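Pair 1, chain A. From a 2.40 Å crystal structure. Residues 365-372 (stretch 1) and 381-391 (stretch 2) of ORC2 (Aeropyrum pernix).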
# COMPACT_ATOMS: atom_id res chain seq x y z
N LEU A 365 8.23 10.73 7.63
CA LEU A 365 7.46 10.58 6.40
C LEU A 365 8.26 9.75 5.42
O LEU A 365 7.82 9.52 4.30
CB LEU A 365 7.07 11.91 5.76
CG LEU A 365 5.90 12.75 6.31
CD1 LEU A 365 5.94 14.19 5.75
CD2 LEU A 365 4.52 12.12 6.07
N GLY A 366 9.45 9.33 5.86
CA GLY A 366 10.36 8.55 5.05
C GLY A 366 11.01 9.30 3.91
O GLY A 366 11.60 8.69 3.02
N LEU A 367 10.89 10.62 3.92
CA LEU A 367 11.42 11.44 2.82
C LEU A 367 12.93 11.62 2.95
O LEU A 367 13.62 11.80 1.95
CB LEU A 367 10.75 12.81 2.76
CG LEU A 367 9.31 12.81 2.27
CD1 LEU A 367 8.66 14.17 2.48
CD2 LEU A 367 9.27 12.37 0.80
N VAL A 368 13.42 11.59 4.18
CA VAL A 368 14.82 11.83 4.45
C VAL A 368 15.31 10.81 5.46
O VAL A 368 14.59 10.49 6.41
CB VAL A 368 15.11 13.33 4.89
CG1 VAL A 368 14.11 14.30 4.31
CG2 VAL A 368 15.18 13.52 6.39
N ASP A 369 16.50 10.25 5.25
CA ASP A 369 17.11 9.45 6.32
C ASP A 369 18.02 10.32 7.19
O ASP A 369 18.68 11.26 6.71
CB ASP A 369 17.87 8.20 5.82
CG ASP A 369 17.21 7.52 4.63
OD1 ASP A 369 16.09 6.99 4.75
OD2 ASP A 369 17.78 7.45 3.52
N ALA A 370 18.02 9.98 8.47
CA ALA A 370 18.84 10.63 9.49
C ALA A 370 19.71 9.57 10.16
O ALA A 370 19.25 8.46 10.47
CB ALA A 370 17.96 11.31 10.51
N LYS A 371 20.99 9.90 10.35
CA LYS A 371 21.97 9.03 11.00
C LYS A 371 22.97 9.91 11.78
O LYS A 371 23.37 10.98 11.29
CB LYS A 371 22.66 8.11 9.98
CG LYS A 371 24.15 8.33 9.79
CD LYS A 371 24.62 7.99 8.38
CE LYS A 371 25.58 6.79 8.38
NZ LYS A 371 26.06 6.41 7.01
N PRO A 372 23.35 9.51 12.99
CA PRO A 372 24.39 10.23 13.74
C PRO A 372 25.80 9.89 13.23
O PRO A 372 25.97 8.83 12.65
CB PRO A 372 24.23 9.74 15.17
CG PRO A 372 23.09 8.74 15.13
CD PRO A 372 22.87 8.32 13.72
N THR A 381 26.13 16.90 14.38
CA THR A 381 26.41 15.48 14.59
C THR A 381 25.37 14.54 13.93
O THR A 381 25.54 13.30 13.95
CB THR A 381 26.56 15.15 16.12
OG1 THR A 381 25.49 15.74 16.86
CG2 THR A 381 27.80 15.83 16.70
N THR A 382 24.30 15.10 13.36
CA THR A 382 23.34 14.29 12.60
C THR A 382 23.59 14.49 11.12
O THR A 382 23.82 15.62 10.66
CB THR A 382 21.84 14.59 12.97
OG1 THR A 382 21.58 14.28 14.35
CG2 THR A 382 20.89 13.64 12.28
N LEU A 383 23.54 13.40 10.38
CA LEU A 383 23.65 13.44 8.93
C LEU A 383 22.27 13.18 8.35
O LEU A 383 21.50 12.43 8.93
CB LEU A 383 24.69 12.42 8.42
CG LEU A 383 26.11 12.45 9.06
CD1 LEU A 383 27.06 11.47 8.34
CD2 LEU A 383 26.72 13.86 9.04
N PHE A 384 21.95 13.84 7.23
CA PHE A 384 20.64 13.73 6.60
C PHE A 384 20.83 13.53 5.13
O PHE A 384 21.76 14.10 4.55
CB PHE A 384 19.84 15.00 6.78
CG PHE A 384 19.46 15.30 8.20
CD1 PHE A 384 20.16 16.26 8.94
CD2 PHE A 384 18.39 14.67 8.78
CE1 PHE A 384 19.81 16.54 10.26
CE2 PHE A 384 18.01 14.95 10.10
CZ PHE A 384 18.73 15.90 10.83
N ARG A 385 19.97 12.73 4.52
CA ARG A 385 19.96 12.58 3.06
C ARG A 385 18.54 12.45 2.50
O ARG A 385 17.61 12.06 3.20
CB ARG A 385 20.84 11.39 2.65
CG ARG A 385 20.09 10.06 2.37
CD ARG A 385 20.96 8.85 2.05
NE ARG A 385 20.53 7.66 2.79
CZ ARG A 385 21.12 6.46 2.71
NH1 ARG A 385 22.16 6.26 1.91
NH2 ARG A 385 20.65 5.46 3.44
N LEU A 386 18.34 12.79 1.25
CA LEU A 386 17.11 12.40 0.58
C LEU A 386 17.06 10.88 0.52
O LEU A 386 18.09 10.22 0.33
CB LEU A 386 17.05 12.98 -0.83
CG LEU A 386 15.61 13.10 -1.31
CD1 LEU A 386 14.92 14.18 -0.43
CD2 LEU A 386 15.58 13.46 -2.76
N ALA A 387 15.87 10.33 0.71
CA ALA A 387 15.65 8.89 0.47
C ALA A 387 16.18 8.54 -0.92
O ALA A 387 15.79 9.15 -1.90
CB ALA A 387 14.16 8.58 0.58
N PRO A 388 17.13 7.63 -1.00
CA PRO A 388 17.80 7.33 -2.29
C PRO A 388 16.84 7.03 -3.48
O PRO A 388 17.19 7.32 -4.63
CB PRO A 388 18.69 6.13 -1.96
CG PRO A 388 18.99 6.32 -0.47
CD PRO A 388 17.67 6.84 0.13
N HIS A 389 15.65 6.52 -3.19
CA HIS A 389 14.71 6.12 -4.24
C HIS A 389 13.96 7.30 -4.87
O HIS A 389 13.36 7.17 -5.95
CB HIS A 389 13.72 5.09 -3.69
CG HIS A 389 12.73 5.65 -2.73
ND1 HIS A 389 13.07 6.09 -1.47
CD2 HIS A 389 11.40 5.87 -2.85
CE1 HIS A 389 12.00 6.54 -0.86
NE2 HIS A 389 10.97 6.42 -1.67
N LEU A 390 14.01 8.45 -4.20
CA LEU A 390 13.35 9.68 -4.65
C LEU A 390 14.13 10.34 -5.75
O LEU A 390 15.32 10.57 -5.60
CB LEU A 390 13.25 10.68 -3.50
CG LEU A 390 12.49 10.17 -2.29
CD1 LEU A 390 12.31 11.28 -1.23
CD2 LEU A 390 11.17 9.59 -2.81
N PRO A 391 13.46 10.67 -6.85
CA PRO A 391 14.12 11.41 -7.94
C PRO A 391 14.33 12.87 -7.54
O PRO A 391 13.37 13.64 -7.40
CB PRO A 391 13.13 11.28 -9.11
CG PRO A 391 11.80 10.98 -8.50
CD PRO A 391 12.05 10.37 -7.13

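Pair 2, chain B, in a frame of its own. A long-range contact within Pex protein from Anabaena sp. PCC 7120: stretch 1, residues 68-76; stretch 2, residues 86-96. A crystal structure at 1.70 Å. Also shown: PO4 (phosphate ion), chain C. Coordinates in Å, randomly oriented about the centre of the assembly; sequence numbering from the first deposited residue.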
# COMPACT_ATOMS: atom_id res chain seq x y z
N ASP B 68 9.87 20.60 8.64
CA ASP B 68 9.12 21.08 9.80
C ASP B 68 9.86 20.78 11.10
O ASP B 68 9.83 21.57 12.04
CB ASP B 68 7.73 20.44 9.87
CG ASP B 68 6.76 21.00 8.85
OD1 ASP B 68 7.04 22.06 8.26
OD2 ASP B 68 5.69 20.38 8.64
N ASN B 69 10.53 19.64 11.13
CA ASN B 69 11.27 19.21 12.31
C ASN B 69 12.73 19.68 12.32
O ASN B 69 13.50 19.33 13.22
CB ASN B 69 11.19 17.69 12.44
CG ASN B 69 9.85 17.23 12.98
OD1 ASN B 69 9.61 17.29 14.19
ND2 ASN B 69 8.96 16.80 12.09
N ARG B 70 13.10 20.46 11.31
CA ARG B 70 14.46 20.99 11.20
C ARG B 70 15.50 19.88 11.06
O ARG B 70 16.65 20.05 11.47
CB ARG B 70 14.81 21.84 12.43
CG ARG B 70 13.71 22.79 12.88
CD ARG B 70 13.38 23.84 11.84
NE ARG B 70 12.38 24.79 12.33
CZ ARG B 70 11.88 25.79 11.61
NH1 ARG B 70 12.28 25.98 10.36
NH2 ARG B 70 10.98 26.61 12.13
N ALA B 71 15.09 18.75 10.50
CA ALA B 71 15.99 17.61 10.32
C ALA B 71 16.85 17.76 9.08
O ALA B 71 17.89 17.12 8.94
CB ALA B 71 15.19 16.32 10.25
N ILE B 72 16.39 18.60 8.15
CA ILE B 72 17.14 18.85 6.93
C ILE B 72 17.07 20.33 6.59
O ILE B 72 16.19 21.06 7.06
CB ILE B 72 16.59 18.04 5.70
CG1 ILE B 72 15.16 18.50 5.35
CG2 ILE B 72 16.61 16.54 6.01
CD1 ILE B 72 14.62 17.87 4.06
N THR B 73 18.03 20.79 5.79
CA THR B 73 18.07 22.17 5.35
C THR B 73 17.99 22.15 3.83
O THR B 73 18.51 21.25 3.19
CB THR B 73 19.38 22.89 5.75
OG1 THR B 73 20.50 22.18 5.19
CG2 THR B 73 19.54 22.94 7.26
N GLY B 74 17.31 23.14 3.27
CA GLY B 74 17.21 23.21 1.83
C GLY B 74 17.83 24.50 1.33
O GLY B 74 17.87 25.48 2.07
N TYR B 75 18.34 24.48 0.11
CA TYR B 75 18.94 25.68 -0.48
C TYR B 75 18.91 25.55 -2.00
O TYR B 75 18.76 24.45 -2.54
CB TYR B 75 20.37 25.87 0.03
CG TYR B 75 21.42 25.02 -0.65
CD1 TYR B 75 22.08 25.48 -1.79
CD2 TYR B 75 21.74 23.75 -0.17
CE1 TYR B 75 23.05 24.71 -2.43
CE2 TYR B 75 22.70 22.97 -0.80
CZ TYR B 75 23.35 23.45 -1.93
OH TYR B 75 24.30 22.69 -2.56
N TRP B 76 19.04 26.68 -2.69
CA TRP B 76 19.03 26.68 -4.15
C TRP B 76 20.42 26.58 -4.74
O TRP B 76 21.33 27.31 -4.35
CB TRP B 76 18.36 27.95 -4.68
CG TRP B 76 16.90 27.99 -4.46
CD1 TRP B 76 16.23 28.72 -3.52
CD2 TRP B 76 15.91 27.25 -5.18
NE1 TRP B 76 14.88 28.48 -3.62
CE2 TRP B 76 14.66 27.58 -4.62
CE3 TRP B 76 15.97 26.33 -6.24
CZ2 TRP B 76 13.46 27.03 -5.10
CZ3 TRP B 76 14.78 25.78 -6.71
CH2 TRP B 76 13.54 26.13 -6.14
N ARG B 86 18.36 24.30 -8.95
CA ARG B 86 17.94 23.03 -8.36
C ARG B 86 17.84 23.15 -6.84
O ARG B 86 18.73 23.69 -6.20
CB ARG B 86 18.96 21.95 -8.76
CG ARG B 86 18.78 20.60 -8.11
CD ARG B 86 19.77 19.60 -8.69
NE ARG B 86 19.34 19.12 -10.00
CZ ARG B 86 20.09 18.40 -10.82
NH1 ARG B 86 21.34 18.08 -10.48
NH2 ARG B 86 19.60 17.99 -11.99
N ARG B 87 16.75 22.65 -6.27
CA ARG B 87 16.56 22.71 -4.83
C ARG B 87 17.25 21.50 -4.19
O ARG B 87 16.84 20.36 -4.40
CB ARG B 87 15.08 22.71 -4.48
CG ARG B 87 14.76 22.99 -3.02
CD ARG B 87 15.12 24.42 -2.64
NE ARG B 87 14.73 24.76 -1.28
CZ ARG B 87 15.12 25.86 -0.64
NH1 ARG B 87 15.92 26.72 -1.25
NH2 ARG B 87 14.73 26.10 0.60
N MET B 88 18.29 21.76 -3.41
CA MET B 88 19.06 20.71 -2.75
C MET B 88 18.74 20.59 -1.27
O MET B 88 18.37 21.56 -0.62
CB MET B 88 20.56 20.99 -2.90
CG MET B 88 21.03 21.18 -4.33
SD MET B 88 20.94 19.67 -5.32
CE MET B 88 21.96 18.58 -4.37
N TYR B 89 18.91 19.39 -0.73
CA TYR B 89 18.65 19.13 0.68
C TYR B 89 19.87 18.48 1.34
O TYR B 89 20.57 17.71 0.70
CB TYR B 89 17.46 18.18 0.83
CG TYR B 89 16.18 18.75 0.27
CD1 TYR B 89 15.42 19.65 1.01
CD2 TYR B 89 15.74 18.41 -1.01
CE1 TYR B 89 14.25 20.22 0.47
CE2 TYR B 89 14.58 18.97 -1.56
CZ TYR B 89 13.85 19.88 -0.81
OH TYR B 89 12.72 20.45 -1.35
N GLN B 90 20.09 18.81 2.61
CA GLN B 90 21.20 18.25 3.38
C GLN B 90 20.68 17.95 4.77
O GLN B 90 19.79 18.63 5.26
CB GLN B 90 22.35 19.25 3.54
CG GLN B 90 23.02 19.70 2.28
CD GLN B 90 24.31 20.45 2.56
OE1 GLN B 90 24.48 21.06 3.62
NE2 GLN B 90 25.23 20.44 1.60
N VAL B 91 21.23 16.93 5.42
CA VAL B 91 20.78 16.63 6.77
C VAL B 91 21.29 17.77 7.66
O VAL B 91 22.39 18.27 7.45
CB VAL B 91 21.38 15.32 7.30
CG1 VAL B 91 20.89 15.07 8.72
CG2 VAL B 91 21.00 14.17 6.40
N SER B 92 20.49 18.18 8.63
CA SER B 92 20.92 19.24 9.54
C SER B 92 22.05 18.67 10.40
O SER B 92 21.98 17.52 10.85
CB SER B 92 19.75 19.71 10.41
OG SER B 92 18.75 20.33 9.62
N PRO B 93 23.11 19.45 10.63
CA PRO B 93 24.26 19.01 11.43
C PRO B 93 23.92 18.31 12.75
O PRO B 93 24.45 17.23 13.02
CB PRO B 93 25.03 20.31 11.64
CG PRO B 93 24.78 21.05 10.37
CD PRO B 93 23.30 20.84 10.16
N GLU B 94 23.06 18.90 13.55
CA GLU B 94 22.71 18.30 14.83
C GLU B 94 21.79 17.08 14.76
O GLU B 94 21.55 16.42 15.77
CB GLU B 94 22.11 19.35 15.77
CG GLU B 94 23.16 20.27 16.36
CD GLU B 94 24.25 19.49 17.08
OE1 GLU B 94 23.94 18.86 18.11
OE2 GLU B 94 25.40 19.50 16.61
N TRP B 95 21.27 16.80 13.57
CA TRP B 95 20.39 15.64 13.39
C TRP B 95 21.16 14.41 12.91
O TRP B 95 20.57 13.38 12.60
CB TRP B 95 19.29 15.95 12.37
CG TRP B 95 18.03 16.46 12.99
CD1 TRP B 95 17.82 17.71 13.50
CD2 TRP B 95 16.81 15.73 13.18
NE1 TRP B 95 16.55 17.80 14.00
CE2 TRP B 95 15.90 16.61 13.82
CE3 TRP B 95 16.40 14.43 12.88
CZ2 TRP B 95 14.60 16.22 14.15
CZ3 TRP B 95 15.10 14.04 13.21
CH2 TRP B 95 14.22 14.94 13.84
N GLN B 96 22.48 14.52 12.87
CA GLN B 96 23.33 13.43 12.42
C GLN B 96 22.99 12.09 13.08
O GLN B 96 22.66 11.12 12.40
CB GLN B 96 24.80 13.77 12.70
CG GLN B 96 25.80 12.96 11.91
CD GLN B 96 26.29 13.69 10.67
OE1 GLN B 96 25.53 13.93 9.73
NE2 GLN B 96 27.56 14.07 10.67
P PO4 C . 15.39 19.18 -10.73
O1 PO4 C . 15.37 17.72 -11.00
O2 PO4 C . 16.73 19.72 -11.08
O3 PO4 C . 14.36 19.87 -11.54
O4 PO4 C . 15.12 19.43 -9.28
O HOH W 1 22.56 21.10 6.64

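The two pairs differ most sharply on the sheet face that carries Asp A369 and Arg A385 in pair 1 and Thr B73 and Gln B90 in pair 2. In pair 1 this cross-strand couple is a salt bridge, Arg A385 NE donating to Asp A369 OD2 at 2.9 Å, so opposite charges are paired directly across the strands. In Thr B73 and Gln B90 the side chains carry no charge and touch only loosely, Thr B73 OG1 lying 3.8 Å from Gln B90 CB; the threonine hydroxyl instead meets a water (2.7 Å from Thr B73 OG1) that donates to Val B91 O at 2.9 Å.

Beneath these differences lies one backbone: fourteen central residues superpose with an RMSD of 0.5 Å. In each, a chain leaves a helix through a Schellman motif and enters a strand that runs antiparallel to a second one, at 157° in pair 1 and 155° in pair 2. The residue of positive phi is Gly A366 in one and Arg B70 in the other. Glycine tolerates such a phi most easily, but the arginine adopts nearly the same angles. The ladders also match: Arg A385 N to Asp A369 O (2.9 Å) corresponds to Gln B90 N to Thr B73 O (3.0 Å), and Ala A387 N to Leu A367 O (3.0 Å) to Ser B92 N to Ala B71 O (2.8 Å). Ser B92 adds a bond that the methyl of Ala A387 cannot make, from its OG to Arg B70 O at 2.8 Å.

At the strand entrance, Leu A367 reaches Leu A390, CD2 to CD1 at 3.8 Å. The smaller Ala B71 is covered by a broad indole instead, its CB 3.4 Å from the centroid of the Trp B95 six-membered ring, over the face.

Further along, an aromatic residue occupies the matching positions Phe A384 and Tyr B89. Ala A370 CB packs 3.7 Å from Phe A384 CE2, while Gly B74 leaves room: an ideal CB there would lie 3.4 Å from Tyr B89 CE1 and 3.3 Å from Arg B87 NH2. Arg B87 extends over Trp B76 in a cation-pi contact, its CZ 4.3 Å from the five-membered ring centroid; the corresponding Thr A382 and Pro A372 are compact and meet mainly through backbone. On the other face, the side chains of Lys A371 and Leu A383 touch lightly (Lys A371 CD to Leu A383 CD1, 4.3 Å), whereas the flat ring of Tyr B75 receives Met B88 CB 4.0 Å from its centroid.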